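Local coordinates for 6-phosphogluconate dehydrogenase (Decarboxylating) (Geobacter metallireducens, PDB 4E21), which probably catalyses the NADP-dependent oxidative decarboxylation of 6-phosphogluconate in the pentose phosphate pathway, at residues B[23-37]-B[75-89]. Residues are numbered along the deposited sequence; the frame is centred on the assembly and turned at random.
Sequences MQIGMIGLGRMGADM and FCAKLVKPRVVWLMV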
HETATM    1  N   MSE B  23      26.210  16.916 -38.014  1.00 40.52           N
HETATM    2  CA  MSE B  23      25.255  16.134 -38.780  1.00 40.51           C
HETATM    3  C   MSE B  23      23.984  16.868 -39.205  1.00 41.63           C
HETATM    4  O   MSE B  23      23.616  17.911 -38.654  1.00 41.86           O
HETATM    5  CB  MSE B  23      24.890  14.873 -37.995  1.00 42.90           C
HETATM    6  CG  MSE B  23      26.089  13.980 -37.700  1.00 43.96           C
HETATM    7 SE   MSE B  23      25.690  12.297 -36.751  1.00 62.10          SE
HETATM    8  CE  MSE B  23      24.640  11.380 -38.132  1.00 44.65           C
ATOM      9  N   GLN B  24      23.318  16.304 -40.203  1.00 39.74           N
ATOM     10  CA  GLN B  24      22.009  16.786 -40.606  1.00 40.85           C
ATOM     11  C   GLN B  24      20.971  15.894 -39.958  1.00 39.93           C
ATOM     12  O   GLN B  24      21.045  14.670 -40.071  1.00 40.01           O
ATOM     13  CB  GLN B  24      21.845  16.736 -42.123  1.00 36.72           C
ATOM     14  CG  GLN B  24      20.543  17.329 -42.596  1.00 36.99           C
ATOM     15  CD  GLN B  24      20.348  17.166 -44.092  1.00 41.16           C
ATOM     16  OE1 GLN B  24      20.797  16.183 -44.682  1.00 38.48           O
ATOM     17  NE2 GLN B  24      19.676  18.133 -44.714  1.00 41.18           N
ATOM     18  N   ILE B  25      20.015  16.514 -39.278  1.00 36.34           N
ATOM     19  CA  ILE B  25      18.998  15.800 -38.542  1.00 35.29           C
ATOM     20  C   ILE B  25      17.661  16.380 -38.959  1.00 35.62           C
ATOM     21  O   ILE B  25      17.468  17.598 -38.925  1.00 37.90           O
ATOM     22  CB  ILE B  25      19.163  16.012 -37.001  1.00 36.50           C
ATOM     23  CG1 ILE B  25      20.417  15.314 -36.470  1.00 39.01           C
ATOM     24  CG2 ILE B  25      17.948  15.528 -36.241  1.00 31.90           C
ATOM     25  CD1 ILE B  25      21.714  16.113 -36.685  1.00 39.37           C
ATOM     26  N   GLY B  26      16.736  15.520 -39.358  1.00 30.70           N
ATOM     27  CA  GLY B  26      15.381  15.967 -39.587  1.00 32.76           C
ATOM     28  C   GLY B  26      14.608  15.748 -38.303  1.00 34.24           C
ATOM     29  O   GLY B  26      14.820  14.750 -37.613  1.00 31.32           O
HETATM   30  N   MSE B  27      13.714  16.676 -37.979  1.00 34.37           N
HETATM   31  CA  MSE B  27      12.912  16.585 -36.767  1.00 30.31           C
HETATM   32  C   MSE B  27      11.460  16.726 -37.156  1.00 33.56           C
HETATM   33  O   MSE B  27      11.082  17.707 -37.800  1.00 35.15           O
HETATM   34  CB  MSE B  27      13.300  17.707 -35.815  1.00 29.97           C
HETATM   35  CG  MSE B  27      12.451  17.840 -34.555  1.00 32.22           C
HETATM   36 SE   MSE B  27      12.707  16.377 -33.295  0.58 29.05          SE
HETATM   37  CE  MSE B  27      10.975  15.629 -33.529  1.00 30.70           C
ATOM     38  N   ILE B  28      10.641  15.746 -36.792  1.00 29.97           N
ATOM     39  CA  ILE B  28       9.207  15.864 -37.027  1.00 32.37           C
ATOM     40  C   ILE B  28       8.497  15.965 -35.696  1.00 32.50           C
ATOM     41  O   ILE B  28       8.734  15.146 -34.807  1.00 33.27           O
ATOM     42  CB  ILE B  28       8.622  14.636 -37.755  1.00 31.16           C
ATOM     43  CG1 ILE B  28       9.215  14.484 -39.154  1.00 31.86           C
ATOM     44  CG2 ILE B  28       7.104  14.730 -37.816  1.00 28.91           C
ATOM     45  CD1 ILE B  28       8.728  13.215 -39.873  1.00 30.45           C
ATOM     46  N   GLY B  29       7.598  16.935 -35.562  1.00 34.58           N
ATOM     47  CA  GLY B  29       6.924  17.175 -34.294  1.00 37.77           C
ATOM     48  C   GLY B  29       7.575  18.366 -33.622  1.00 38.43           C
ATOM     49  O   GLY B  29       8.654  18.249 -33.030  1.00 37.48           O
ATOM     50  N   LEU B  30       6.923  19.521 -33.732  1.00 39.60           N
ATOM     51  CA  LEU B  30       7.561  20.784 -33.390  1.00 42.04           C
ATOM     52  C   LEU B  30       6.859  21.445 -32.218  1.00 42.03           C
ATOM     53  O   LEU B  30       6.718  22.670 -32.176  1.00 42.13           O
ATOM     54  CB  LEU B  30       7.579  21.724 -34.600  1.00 43.13           C
ATOM     55  CG  LEU B  30       8.323  21.260 -35.849  1.00 41.89           C
ATOM     56  CD1 LEU B  30       8.475  22.435 -36.777  1.00 43.74           C
ATOM     57  CD2 LEU B  30       9.690  20.688 -35.499  1.00 39.41           C
ATOM     58  N   GLY B  31       6.398  20.619 -31.285  1.00 40.43           N
ATOM     59  CA  GLY B  31       5.958  21.104 -29.992  1.00 40.64           C
ATOM     60  C   GLY B  31       7.157  21.540 -29.165  1.00 39.65           C
ATOM     61  O   GLY B  31       8.303  21.560 -29.644  1.00 38.92           O
ATOM     62  N   ARG B  32       6.896  21.876 -27.911  1.00 40.27           N
ATOM     63  CA  ARG B  32       7.929  22.444 -27.054  1.00 41.30           C
ATOM     64  C   ARG B  32       9.197  21.590 -27.054  1.00 38.08           C
ATOM     65  O   ARG B  32      10.308  22.108 -27.225  1.00 39.83           O
ATOM     66  CB  ARG B  32       7.382  22.647 -25.631  1.00 41.20           C
ATOM     67  CG  ARG B  32       8.385  23.192 -24.631  1.00 41.88           C
ATOM     68  CD  ARG B  32       8.989  24.521 -25.079  1.00 44.81           C
ATOM     69  NE  ARG B  32      10.099  24.905 -24.203  1.00 45.16           N
ATOM     70  CZ  ARG B  32       9.958  25.595 -23.071  1.00 47.90           C
ATOM     71  NH1 ARG B  32       8.747  25.995 -22.690  1.00 46.84           N
ATOM     72  NH2 ARG B  32      11.024  25.887 -22.320  1.00 43.20           N
HETATM   73  N   MSE B  33       9.033  20.284 -26.867  1.00 37.46           N
HETATM   74  CA  MSE B  33      10.180  19.384 -26.766  1.00 36.93           C
HETATM   75  C   MSE B  33      10.959  19.269 -28.087  1.00 37.53           C
HETATM   76  O   MSE B  33      12.194  19.371 -28.097  1.00 35.30           O
HETATM   77  CB  MSE B  33       9.739  18.006 -26.266  1.00 39.59           C
HETATM   78  CG  MSE B  33       9.287  17.976 -24.800  1.00 34.63           C
HETATM   79 SE   MSE B  33      10.781  18.384 -23.643  0.53 41.09          SE
HETATM   80  CE  MSE B  33      11.721  16.677 -23.790  1.00 39.59           C
ATOM     81  N   GLY B  34      10.240  19.077 -29.193  1.00 35.44           N
ATOM     82  CA  GLY B  34      10.873  18.966 -30.505  1.00 36.21           C
ATOM     83  C   GLY B  34      11.607  20.237 -30.911  1.00 36.17           C
ATOM     84  O   GLY B  34      12.762  20.194 -31.362  1.00 33.39           O
ATOM     85  N   ALA B  35      10.939  21.379 -30.729  1.00 36.17           N
ATOM     86  CA  ALA B  35      11.541  22.681 -31.001  1.00 35.86           C
ATOM     87  C   ALA B  35      12.824  22.908 -30.178  1.00 36.87           C
ATOM     88  O   ALA B  35      13.833  23.391 -30.706  1.00 35.75           O
ATOM     89  CB  ALA B  35      10.530  23.782 -30.753  1.00 37.02           C
ATOM     90  N   ASP B  36      12.778  22.537 -28.897  1.00 34.35           N
ATOM     91  CA  ASP B  36      13.904  22.727 -27.979  1.00 36.13           C
ATOM     92  C   ASP B  36      15.120  21.883 -28.316  1.00 35.53           C
ATOM     93  O   ASP B  36      16.261  22.325 -28.157  1.00 35.42           O
ATOM     94  CB  ASP B  36      13.477  22.432 -26.533  1.00 38.02           C
ATOM     95  CG  ASP B  36      12.840  23.625 -25.869  1.00 40.29           C
ATOM     96  OD1 ASP B  36      12.899  24.719 -26.481  1.00 42.03           O
ATOM     97  OD2 ASP B  36      12.294  23.476 -24.751  1.00 39.36           O
HETATM   98  N   MSE B  37      14.881  20.655 -28.766  1.00 35.77           N
HETATM   99  CA  MSE B  37      15.985  19.782 -29.151  1.00 35.88           C
HETATM  100  C   MSE B  37      16.612  20.281 -30.442  1.00 35.43           C
HETATM  101  O   MSE B  37      17.821  20.183 -30.610  1.00 36.78           O
HETATM  102  CB  MSE B  37      15.528  18.333 -29.291  1.00 33.36           C
HETATM  103  CG  MSE B  37      14.806  17.840 -28.064  1.00 34.52           C
HETATM  104 SE   MSE B  37      14.168  16.026 -28.235  0.52 35.49          SE
HETATM  105  CE  MSE B  37      15.777  15.082 -27.700  1.00 32.51           C
ATOM    106  N   PHE B  75      10.316  17.263 -47.025  1.00 38.06           N
ATOM    107  CA  PHE B  75      11.116  16.901 -45.871  1.00 38.11           C
ATOM    108  C   PHE B  75      12.119  15.806 -46.245  1.00 35.16           C
ATOM    109  O   PHE B  75      13.324  15.985 -46.105  1.00 34.99           O
ATOM    110  CB  PHE B  75      10.206  16.443 -44.728  1.00 38.16           C
ATOM    111  CG  PHE B  75      10.938  16.016 -43.499  1.00 36.19           C
ATOM    112  CD1 PHE B  75      11.462  16.963 -42.618  1.00 37.88           C
ATOM    113  CD2 PHE B  75      11.092  14.669 -43.201  1.00 36.19           C
ATOM    114  CE1 PHE B  75      12.136  16.581 -41.454  1.00 36.00           C
ATOM    115  CE2 PHE B  75      11.760  14.268 -42.037  1.00 35.07           C
ATOM    116  CZ  PHE B  75      12.290  15.232 -41.159  1.00 34.03           C
ATOM    117  N   CYS B  76      11.636  14.670 -46.726  1.00 35.46           N
ATOM    118  CA  CYS B  76      12.551  13.582 -47.083  1.00 37.26           C
ATOM    119  C   CYS B  76      13.501  13.978 -48.209  1.00 37.35           C
ATOM    120  O   CYS B  76      14.691  13.603 -48.213  1.00 34.60           O
ATOM    121  CB  CYS B  76      11.773  12.335 -47.457  1.00 35.32           C
ATOM    122  SG  CYS B  76      10.911  11.677 -46.045  1.00 38.91           S
ATOM    123  N   ALA B  77      12.963  14.753 -49.148  1.00 34.92           N
ATOM    124  CA  ALA B  77      13.740  15.267 -50.262  1.00 38.10           C
ATOM    125  C   ALA B  77      14.956  16.061 -49.777  1.00 39.60           C
ATOM    126  O   ALA B  77      16.049  15.947 -50.353  1.00 36.81           O
ATOM    127  CB  ALA B  77      12.863  16.135 -51.138  1.00 37.86           C
ATOM    128  N   LYS B  78      14.754  16.850 -48.715  1.00 36.02           N
ATOM    129  CA  LYS B  78      15.767  17.769 -48.219  1.00 36.15           C
ATOM    130  C   LYS B  78      16.826  17.076 -47.371  1.00 37.26           C
ATOM    131  O   LYS B  78      17.883  17.654 -47.093  1.00 36.98           O
ATOM    132  CB  LYS B  78      15.112  18.867 -47.391  1.00 38.70           C
ATOM    133  CG  LYS B  78      14.425  19.945 -48.188  1.00 41.34           C
ATOM    134  CD  LYS B  78      14.074  21.110 -47.287  1.00 45.78           C
ATOM    135  CE  LYS B  78      13.965  22.419 -48.062  1.00 49.47           C
ATOM    136  NZ  LYS B  78      13.913  23.574 -47.112  1.00 53.36           N
ATOM    137  N   LEU B  79      16.538  15.852 -46.937  1.00 36.05           N
ATOM    138  CA  LEU B  79      17.485  15.114 -46.103  1.00 35.86           C
ATOM    139  C   LEU B  79      18.353  14.181 -46.948  1.00 35.07           C
ATOM    140  O   LEU B  79      17.855  13.253 -47.590  1.00 34.83           O
ATOM    141  CB  LEU B  79      16.768  14.337 -44.992  1.00 31.51           C
ATOM    142  CG  LEU B  79      16.067  15.164 -43.905  1.00 35.47           C
ATOM    143  CD1 LEU B  79      15.386  14.247 -42.933  1.00 32.47           C
ATOM    144  CD2 LEU B  79      17.014  16.104 -43.161  1.00 34.28           C
ATOM    145  N   VAL B  80      19.656  14.446 -46.935  1.00 35.65           N
ATOM    146  CA  VAL B  80      20.650  13.668 -47.671  1.00 33.56           C
ATOM    147  C   VAL B  80      20.823  12.262 -47.078  1.00 32.99           C
ATOM    148  O   VAL B  80      20.885  12.101 -45.871  1.00 34.60           O
ATOM    149  CB  VAL B  80      22.003  14.440 -47.695  1.00 35.70           C
ATOM    150  CG1 VAL B  80      23.145  13.579 -48.252  1.00 36.62           C
ATOM    151  CG2 VAL B  80      21.860  15.732 -48.495  1.00 32.11           C
ATOM    152  N   LYS B  81      20.887  11.240 -47.925  1.00 33.97           N
ATOM    153  CA  LYS B  81      21.004   9.856 -47.458  1.00 32.13           C
ATOM    154  C   LYS B  81      22.436   9.511 -47.071  1.00 32.44           C
ATOM    155  O   LYS B  81      23.359  10.045 -47.670  1.00 32.67           O
ATOM    156  CB  LYS B  81      20.515   8.908 -48.542  1.00 29.17           C
ATOM    157  CG  LYS B  81      19.055   9.127 -48.924  1.00 30.46           C
ATOM    158  CD  LYS B  81      18.620   8.188 -50.048  1.00 30.02           C
ATOM    159  CE  LYS B  81      19.148   8.674 -51.410  1.00 30.26           C
ATOM    160  NZ  LYS B  81      18.671   7.851 -52.535  1.00 29.97           N
ATOM    161  N   PRO B  82      22.631   8.650 -46.043  1.00 33.15           N
ATOM    162  CA  PRO B  82      21.620   8.046 -45.160  1.00 31.72           C
ATOM    163  C   PRO B  82      21.017   9.108 -44.256  1.00 31.12           C
ATOM    164  O   PRO B  82      21.731   9.960 -43.740  1.00 32.01           O
ATOM    165  CB  PRO B  82      22.418   7.060 -44.293  1.00 32.23           C
ATOM    166  CG  PRO B  82      23.830   7.111 -44.754  1.00 35.22           C
ATOM    167  CD  PRO B  82      23.997   8.361 -45.575  1.00 34.94           C
ATOM    168  N   ARG B  83      19.710   9.064 -44.069  1.00 30.11           N
ATOM    169  CA  ARG B  83      19.037  10.091 -43.297  1.00 31.73           C
ATOM    170  C   ARG B  83      19.046   9.773 -41.819  1.00 31.00           C
ATOM    171  O   ARG B  83      19.146   8.610 -41.437  1.00 29.72           O
ATOM    172  CB  ARG B  83      17.600  10.221 -43.753  1.00 30.18           C
ATOM    173  CG  ARG B  83      17.471  10.614 -45.175  1.00 31.28           C
ATOM    174  CD  ARG B  83      16.019  10.704 -45.523  1.00 31.91           C
ATOM    175  NE  ARG B  83      15.810  11.170 -46.880  1.00 32.64           N
ATOM    176  CZ  ARG B  83      15.612  10.370 -47.925  1.00 32.29           C
ATOM    177  NH1 ARG B  83      15.613   9.056 -47.775  1.00 27.86           N
ATOM    178  NH2 ARG B  83      15.404  10.897 -49.120  1.00 31.72           N
ATOM    179  N   VAL B  84      18.957  10.823 -41.002  1.00 32.13           N
ATOM    180  CA  VAL B  84      18.656  10.696 -39.577  1.00 30.75           C
ATOM    181  C   VAL B  84      17.359  11.442 -39.250  1.00 31.58           C
ATOM    182  O   VAL B  84      17.320  12.678 -39.284  1.00 32.69           O
ATOM    183  CB  VAL B  84      19.781  11.236 -38.709  1.00 30.97           C
ATOM    184  CG1 VAL B  84      19.301  11.374 -37.231  1.00 32.55           C
ATOM    185  CG2 VAL B  84      20.962  10.312 -38.800  1.00 30.47           C
ATOM    186  N   VAL B  85      16.298  10.694 -38.944  1.00 30.86           N
ATOM    187  CA  VAL B  85      14.989  11.300 -38.685  1.00 30.90           C
ATOM    188  C   VAL B  85      14.517  11.112 -37.236  1.00 30.80           C
ATOM    189  O   VAL B  85      14.326   9.988 -36.789  1.00 30.89           O
ATOM    190  CB  VAL B  85      13.902  10.744 -39.633  1.00 31.21           C
ATOM    191  CG1 VAL B  85      12.550  11.463 -39.395  1.00 30.16           C
ATOM    192  CG2 VAL B  85      14.353  10.845 -41.091  1.00 32.52           C
ATOM    193  N   TRP B  86      14.311  12.216 -36.523  1.00 29.43           N
ATOM    194  CA  TRP B  86      13.856  12.180 -35.131  1.00 28.19           C
ATOM    195  C   TRP B  86      12.361  12.500 -35.030  1.00 30.64           C
ATOM    196  O   TRP B  86      11.899  13.500 -35.592  1.00 31.91           O
ATOM    197  CB  TRP B  86      14.664  13.177 -34.311  1.00 27.67           C
ATOM    198  CG  TRP B  86      14.607  12.971 -32.827  1.00 30.80           C
ATOM    199  CD1 TRP B  86      13.519  13.147 -32.012  1.00 31.09           C
ATOM    200  CD2 TRP B  86      15.693  12.590 -31.968  1.00 28.90           C
ATOM    201  NE1 TRP B  86      13.863  12.896 -30.706  1.00 30.63           N
ATOM    202  CE2 TRP B  86      15.186  12.546 -30.651  1.00 30.36           C
ATOM    203  CE3 TRP B  86      17.038  12.265 -32.186  1.00 28.02           C
ATOM    204  CZ2 TRP B  86      15.977  12.190 -29.561  1.00 28.05           C
ATOM    205  CZ3 TRP B  86      17.823  11.925 -31.108  1.00 26.78           C
ATOM    206  CH2 TRP B  86      17.290  11.888 -29.808  1.00 29.19           C
ATOM    207  N   LEU B  87      11.600  11.638 -34.349  1.00 29.98           N
ATOM    208  CA  LEU B  87      10.172  11.883 -34.115  1.00 30.23           C
ATOM    209  C   LEU B  87       9.935  12.363 -32.679  1.00 32.35           C
ATOM    210  O   LEU B  87      10.414  11.745 -31.732  1.00 32.76           O
ATOM    211  CB  LEU B  87       9.323  10.632 -34.385  1.00 27.11           C
ATOM    212  CG  LEU B  87       9.461   9.881 -35.721  1.00 30.00           C
ATOM    213  CD1 LEU B  87       8.593   8.635 -35.738  1.00 28.62           C
ATOM    214  CD2 LEU B  87       9.090  10.761 -36.910  1.00 30.92           C
HETATM  215  N   MSE B  88       9.218  13.476 -32.537  1.00 33.09           N
HETATM  216  CA  MSE B  88       8.708  13.955 -31.252  1.00 34.18           C
HETATM  217  C   MSE B  88       7.219  14.238 -31.424  1.00 33.90           C
HETATM  218  O   MSE B  88       6.753  15.350 -31.165  1.00 33.78           O
HETATM  219  CB  MSE B  88       9.410  15.235 -30.777  1.00 33.24           C
HETATM  220  CG  MSE B  88      10.762  15.048 -30.106  1.00 37.26           C
HETATM  221 SE   MSE B  88      10.833  13.547 -28.844  0.65 33.25          SE
HETATM  222  CE  MSE B  88      11.991  14.285 -27.508  1.00 35.11           C
ATOM    223  N   VAL B  89       6.486  13.230 -31.886  1.00 32.94           N
ATOM    224  CA  VAL B  89       5.038  13.332 -32.029  1.00 34.17           C
ATOM    225  C   VAL B  89       4.318  12.568 -30.903  1.00 34.33           C
ATOM    226  O   VAL B  89       4.943  11.806 -30.164  1.00 32.89           O
ATOM    227  CB  VAL B  89       4.580  12.804 -33.410  1.00 31.91           C
ATOM    228  CG1 VAL B  89       5.220  13.611 -34.515  1.00 33.29           C
ATOM    229  CG2 VAL B  89       4.934  11.340 -33.581  1.00 30.70           C
TER
HETATM  230  O   HOH W   1      20.851  13.656 -43.493  1.00 37.41           O
HETATM  231  O   HOH W   2       7.239  18.100 -29.974  1.00 40.63           O
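Met23 touches Val84 through its terminal methyl, just ahead of the point where strand 24-28 joins strand 84-87. The two are neighbouring parallel strands of the Rossmann-type sheet, with strand 47-51 on the far side of 24-28. Gln24 reaches across to the backbone of Lys78 and Val80. CG stands anti to the backbone N (chi1 -175°) and the chain is extended, which carries the amide over Leu79 CD2. There OE1 accepts from Val80 N at 3.1 Å, and NE2 donates to Lys78 O at 3.0 Å. Both bonds lie tilted from the carbonyl planes. A water joins OE1 to Val80 O as well. A leucine in place of Gln24 would probably leave Lys78 O and Val80 N without these mates and this part of the chain less firmly held. Gly26 N donates a hydrogen bond to Val84 O, and Gly26 O accepts one from Trp86 N. Its CA lies 3.5 Å from Phe75 CZ and also meets Leu79 CD1, so a CB would clash with both side chains. Met27, a selenomethionine, turns to the face of the sheet that carries Trp86, opposite the Phe75 side. Its selenium sits obliquely to the Trp86 ring, 3.6 Å from CD1, in a Met-aromatic contact. Ile28 lays CG1 over one face of Phe75, 4.1 Å from the ring centroid, a CH-pi contact, while CD1 runs alongside Leu87 CD2. Ile28 O accepts a hydrogen bond from Met88 N. Gly29, Gly31 and Gly34 fit the GxGxxG pattern of dinucleotide-binding folds, consistent with NADP binding here. One water bridges Met88 O and Gly34 N, tying the residue that follows strand 84-87 to helix 32-43. From that helix Met37 meets the Trp86 ring obliquely, with Leu173 of helix 167-173 also against the indole; Met37 CE reaches 3.4 Å from Trp86 CZ2.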